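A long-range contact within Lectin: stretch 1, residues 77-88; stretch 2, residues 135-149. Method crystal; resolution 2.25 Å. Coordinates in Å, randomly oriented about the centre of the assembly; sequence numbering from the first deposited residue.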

# COMPACT_ATOMS: atom_id res chain seq x y z
N THR B 77 24.66 -8.85 5.43
CA THR B 77 23.46 -8.03 5.35
C THR B 77 22.22 -8.84 4.98
O THR B 77 22.30 -9.99 4.56
N ARG B 78 21.07 -8.21 5.16
CA ARG B 78 19.79 -8.83 4.84
C ARG B 78 19.69 -9.34 3.38
O ARG B 78 18.99 -10.32 3.12
N GLN B 79 20.39 -8.68 2.46
CA GLN B 79 20.39 -9.04 1.04
C GLN B 79 21.25 -10.26 0.72
O GLN B 79 21.45 -10.59 -0.44
N THR B 80 21.74 -10.92 1.76
CA THR B 80 22.56 -12.10 1.67
C THR B 80 21.91 -13.28 2.38
O THR B 80 22.34 -14.42 2.24
N ILE B 81 20.87 -13.04 3.17
CA ILE B 81 20.38 -14.06 4.06
C ILE B 81 19.07 -14.61 3.56
O ILE B 81 18.12 -13.86 3.35
N VAL B 82 19.02 -15.92 3.40
CA VAL B 82 17.85 -16.58 2.85
C VAL B 82 16.73 -16.63 3.88
O VAL B 82 16.99 -16.85 5.06
N LEU B 83 15.51 -16.41 3.40
CA LEU B 83 14.28 -16.53 4.17
C LEU B 83 13.46 -17.67 3.60
O LEU B 83 13.56 -17.99 2.41
N GLY B 84 12.62 -18.26 4.45
CA GLY B 84 11.77 -19.37 4.04
C GLY B 84 11.49 -20.29 5.20
O GLY B 84 11.90 -20.04 6.34
N VAL B 85 10.80 -21.38 4.91
CA VAL B 85 10.33 -22.30 5.92
C VAL B 85 11.50 -22.92 6.69
O VAL B 85 11.48 -22.96 7.92
N ASP B 86 12.50 -23.40 5.97
CA ASP B 86 13.59 -24.12 6.62
C ASP B 86 14.57 -23.17 7.29
O ASP B 86 15.07 -23.48 8.35
N PRO B 87 14.86 -22.01 6.68
CA PRO B 87 15.65 -21.05 7.46
C PRO B 87 14.99 -20.65 8.79
O PRO B 87 15.68 -20.46 9.79
N LEU B 88 13.67 -20.52 8.80
CA LEU B 88 12.94 -20.18 10.02
C LEU B 88 13.04 -21.29 11.05
O LEU B 88 13.28 -21.02 12.21
N LYS B 135 10.50 -23.20 -1.30
CA LYS B 135 11.73 -22.68 -1.84
C LYS B 135 12.11 -21.38 -1.14
O LYS B 135 11.28 -20.53 -0.83
N THR B 136 13.41 -21.25 -0.95
CA THR B 136 14.04 -20.12 -0.30
C THR B 136 14.14 -18.88 -1.24
O THR B 136 14.23 -19.02 -2.47
N PHE B 137 14.09 -17.68 -0.66
CA PHE B 137 14.41 -16.44 -1.40
C PHE B 137 15.28 -15.51 -0.58
O PHE B 137 15.33 -15.61 0.64
N ILE B 138 15.97 -14.61 -1.27
CA ILE B 138 16.77 -13.57 -0.64
C ILE B 138 16.08 -12.23 -0.93
O ILE B 138 15.78 -11.93 -2.07
N PRO B 139 15.82 -11.43 0.11
CA PRO B 139 15.18 -10.14 -0.12
C PRO B 139 16.03 -9.21 -0.94
O PRO B 139 17.25 -9.18 -0.79
N ASP B 140 15.39 -8.45 -1.81
CA ASP B 140 16.08 -7.47 -2.62
C ASP B 140 15.68 -6.08 -2.10
O ASP B 140 15.09 -5.96 -1.04
N LEU B 141 15.99 -5.04 -2.87
CA LEU B 141 15.72 -3.67 -2.46
C LEU B 141 14.25 -3.34 -2.27
O LEU B 141 13.91 -2.43 -1.51
N ALA B 142 13.38 -4.06 -2.96
CA ALA B 142 11.96 -3.90 -2.75
C ALA B 142 11.59 -4.13 -1.28
O ALA B 142 10.92 -3.31 -0.67
N ILE B 143 12.03 -5.26 -0.72
CA ILE B 143 11.75 -5.58 0.67
C ILE B 143 12.53 -4.66 1.62
O ILE B 143 11.96 -4.06 2.51
N VAL B 144 13.83 -4.54 1.40
CA VAL B 144 14.70 -3.77 2.29
C VAL B 144 14.28 -2.31 2.41
O VAL B 144 14.32 -1.77 3.52
N SER B 145 13.87 -1.68 1.31
CA SER B 145 13.46 -0.27 1.32
C SER B 145 12.16 -0.06 2.12
O SER B 145 11.98 0.98 2.74
N LEU B 146 11.28 -1.05 2.12
CA LEU B 146 10.10 -1.00 2.97
C LEU B 146 10.50 -1.08 4.44
O LEU B 146 10.04 -0.29 5.26
N GLU B 147 11.37 -2.03 4.78
CA GLU B 147 11.80 -2.21 6.17
C GLU B 147 12.45 -0.94 6.72
O GLU B 147 12.10 -0.47 7.80
N ASP B 148 13.38 -0.40 5.96
CA ASP B 148 14.13 0.77 6.38
C ASP B 148 13.29 2.06 6.45
O ASP B 148 13.66 2.99 7.17
N ASN B 149 12.18 2.14 5.72
CA ASN B 149 11.36 3.37 5.68
C ASN B 149 10.05 3.32 6.43
O ASN B 149 9.28 4.27 6.37

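Leu83 and Phe137 form a single antiparallel bridge between the two stretches. Leu83 N donates to Phe137 O at 2.9 Å, and Phe137 N returns a bond to Leu83 O at 3.1 Å. Phe137 (chi1 p) starts away from stretch 1, but its ring comes back, and Leu83 CB sits over one face, 4.0 Å from Phe137 CE1. Leu83 (m, t) also reaches Pro139, with CD1 4.1 Å from Pro139 CD. Val82 (m) fits between two neighbours: its CG1 lies 3.3 Å from Thr136 CG2 and 3.6 Å from Ile138 CG1. Ile138 (m, t) presses CG2 to 3.1 Å from Gln79 O. The Pro139 ring packs against the Arg78 backbone, with CG 3.3 Å from Arg78 O.

Farther along, Val144 (t) points toward stretch 1. Its CG2 meets Gln79 CG at 4.0 Å, and its CG1 lies over one face of the Arg78 guanidinium, 4.1 Å from NH2. Arg78 (m, t, m) extends to the helix, where Glu147 and Asp148, both chi1 m, approach the guanidinium edge. Arg78 NH1 forms salt bridges to Glu147 OE1 and Asp148 OD1, each at 2.9 Å. One water donates to Pro139 O at 2.7 Å and weakly to Gln79 O at 3.4 Å, linking the two backbones.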

# COMPACT_ATOMS: atom_id res chain seq x y z
CB THR B 77 23.62 -6.89 4.33
OG1 THR B 77 23.64 -7.44 3.01
CG2 THR B 77 24.92 -6.10 4.60
CB ARG B 78 18.65 -7.83 5.10
CG ARG B 78 18.37 -7.58 6.57
CD ARG B 78 17.51 -6.34 6.79
NE ARG B 78 18.31 -5.12 6.60
CZ ARG B 78 17.79 -3.90 6.48
NH1 ARG B 78 16.48 -3.73 6.51
NH2 ARG B 78 18.59 -2.85 6.32
CB GLN B 79 20.84 -7.85 0.21
CG GLN B 79 19.81 -6.74 0.26
CD GLN B 79 20.32 -5.46 -0.32
OE1 GLN B 79 20.66 -4.54 0.40
NE2 GLN B 79 20.38 -5.39 -1.65
CB THR B 80 23.92 -11.77 2.32
OG1 THR B 80 24.69 -10.99 1.40
CG2 THR B 80 24.69 -13.02 2.70
CB ILE B 81 20.18 -13.48 5.47
CG1 ILE B 81 21.54 -13.07 6.05
CG2 ILE B 81 19.51 -14.49 6.38
CD1 ILE B 81 21.44 -12.06 7.16
CB VAL B 82 18.16 -18.02 2.33
CG1 VAL B 82 19.02 -17.96 1.09
CG2 VAL B 82 18.86 -18.88 3.38
CB LEU B 83 13.47 -15.25 4.07
CG LEU B 83 14.23 -13.98 4.46
CD1 LEU B 83 13.29 -12.79 4.39
CD2 LEU B 83 14.83 -14.15 5.85
CB VAL B 85 9.49 -23.42 5.28
CG1 VAL B 85 9.05 -24.42 6.34
CG2 VAL B 85 8.29 -22.81 4.57
CB ASP B 86 14.31 -25.06 5.63
CG ASP B 86 13.41 -26.18 5.13
OD1 ASP B 86 12.81 -26.90 5.94
OD2 ASP B 86 13.30 -26.34 3.89
CB PRO B 87 15.75 -19.86 6.52
CG PRO B 87 15.72 -20.50 5.15
CD PRO B 87 14.71 -21.59 5.29
CB LEU B 88 11.48 -19.88 9.70
CG LEU B 88 10.59 -19.44 10.87
CD1 LEU B 88 11.15 -18.24 11.64
CD2 LEU B 88 9.20 -19.12 10.35
CB LYS B 135 11.58 -22.41 -3.35
CG LYS B 135 11.78 -23.63 -4.24
CD LYS B 135 13.26 -23.93 -4.46
CE LYS B 135 13.47 -24.80 -5.69
NZ LYS B 135 12.87 -26.16 -5.54
CB THR B 136 15.40 -20.66 0.20
OG1 THR B 136 15.33 -20.92 1.61
CG2 THR B 136 16.53 -19.82 -0.13
CB PHE B 137 13.13 -15.72 -1.84
CG PHE B 137 12.39 -15.02 -0.74
CD1 PHE B 137 11.53 -15.72 0.10
CD2 PHE B 137 12.52 -13.65 -0.55
CE1 PHE B 137 10.85 -15.08 1.11
CE2 PHE B 137 11.84 -13.01 0.47
CZ PHE B 137 11.01 -13.71 1.30
CB ILE B 138 18.21 -13.57 -1.18
CG1 ILE B 138 18.90 -14.91 -0.85
CG2 ILE B 138 19.03 -12.45 -0.56
CD1 ILE B 138 20.16 -15.18 -1.66
CB PRO B 139 15.01 -9.55 1.29
CG PRO B 139 15.88 -10.35 2.17
CD PRO B 139 16.03 -11.70 1.55
CB ASP B 140 15.69 -7.67 -4.09
CG ASP B 140 16.82 -7.31 -5.06
OD1 ASP B 140 16.77 -7.79 -6.23
OD2 ASP B 140 17.74 -6.53 -4.68
CB LEU B 141 16.34 -2.71 -3.49
CG LEU B 141 17.87 -2.69 -3.45
CD1 LEU B 141 18.43 -1.91 -4.63
CD2 LEU B 141 18.34 -2.07 -2.14
CB ALA B 142 11.18 -4.85 -3.65
CB ILE B 143 12.02 -7.07 0.95
CG1 ILE B 143 10.94 -7.91 0.23
CG2 ILE B 143 12.03 -7.36 2.44
CD1 ILE B 143 10.97 -9.40 0.44
CB VAL B 144 16.17 -3.89 1.86
CG1 VAL B 144 17.03 -2.82 2.51
CG2 VAL B 144 16.69 -5.27 2.25
CB SER B 145 13.34 0.29 -0.11
OG SER B 145 12.29 -0.31 -0.84
CB LEU B 146 9.15 -2.13 2.63
CG LEU B 146 8.48 -2.11 1.26
CD1 LEU B 146 7.70 -3.41 1.05
CD2 LEU B 146 7.56 -0.92 1.13
CB GLU B 147 12.77 -3.39 6.29
CG GLU B 147 12.11 -4.75 6.05
CD GLU B 147 13.11 -5.89 6.00
OE1 GLU B 147 14.31 -5.65 6.18
OE2 GLU B 147 12.71 -7.04 5.75
CB ASP B 148 15.33 0.98 5.45
CG ASP B 148 16.40 -0.09 5.62
OD1 ASP B 148 16.39 -0.87 6.60
OD2 ASP B 148 17.28 -0.16 4.75
CB ASN B 149 11.08 3.76 4.23
CG ASN B 149 12.28 4.36 3.56
OD1 ASN B 149 12.69 5.45 3.90
ND2 ASN B 149 12.87 3.65 2.63
O HOH W 1 19.26 -9.18 -2.65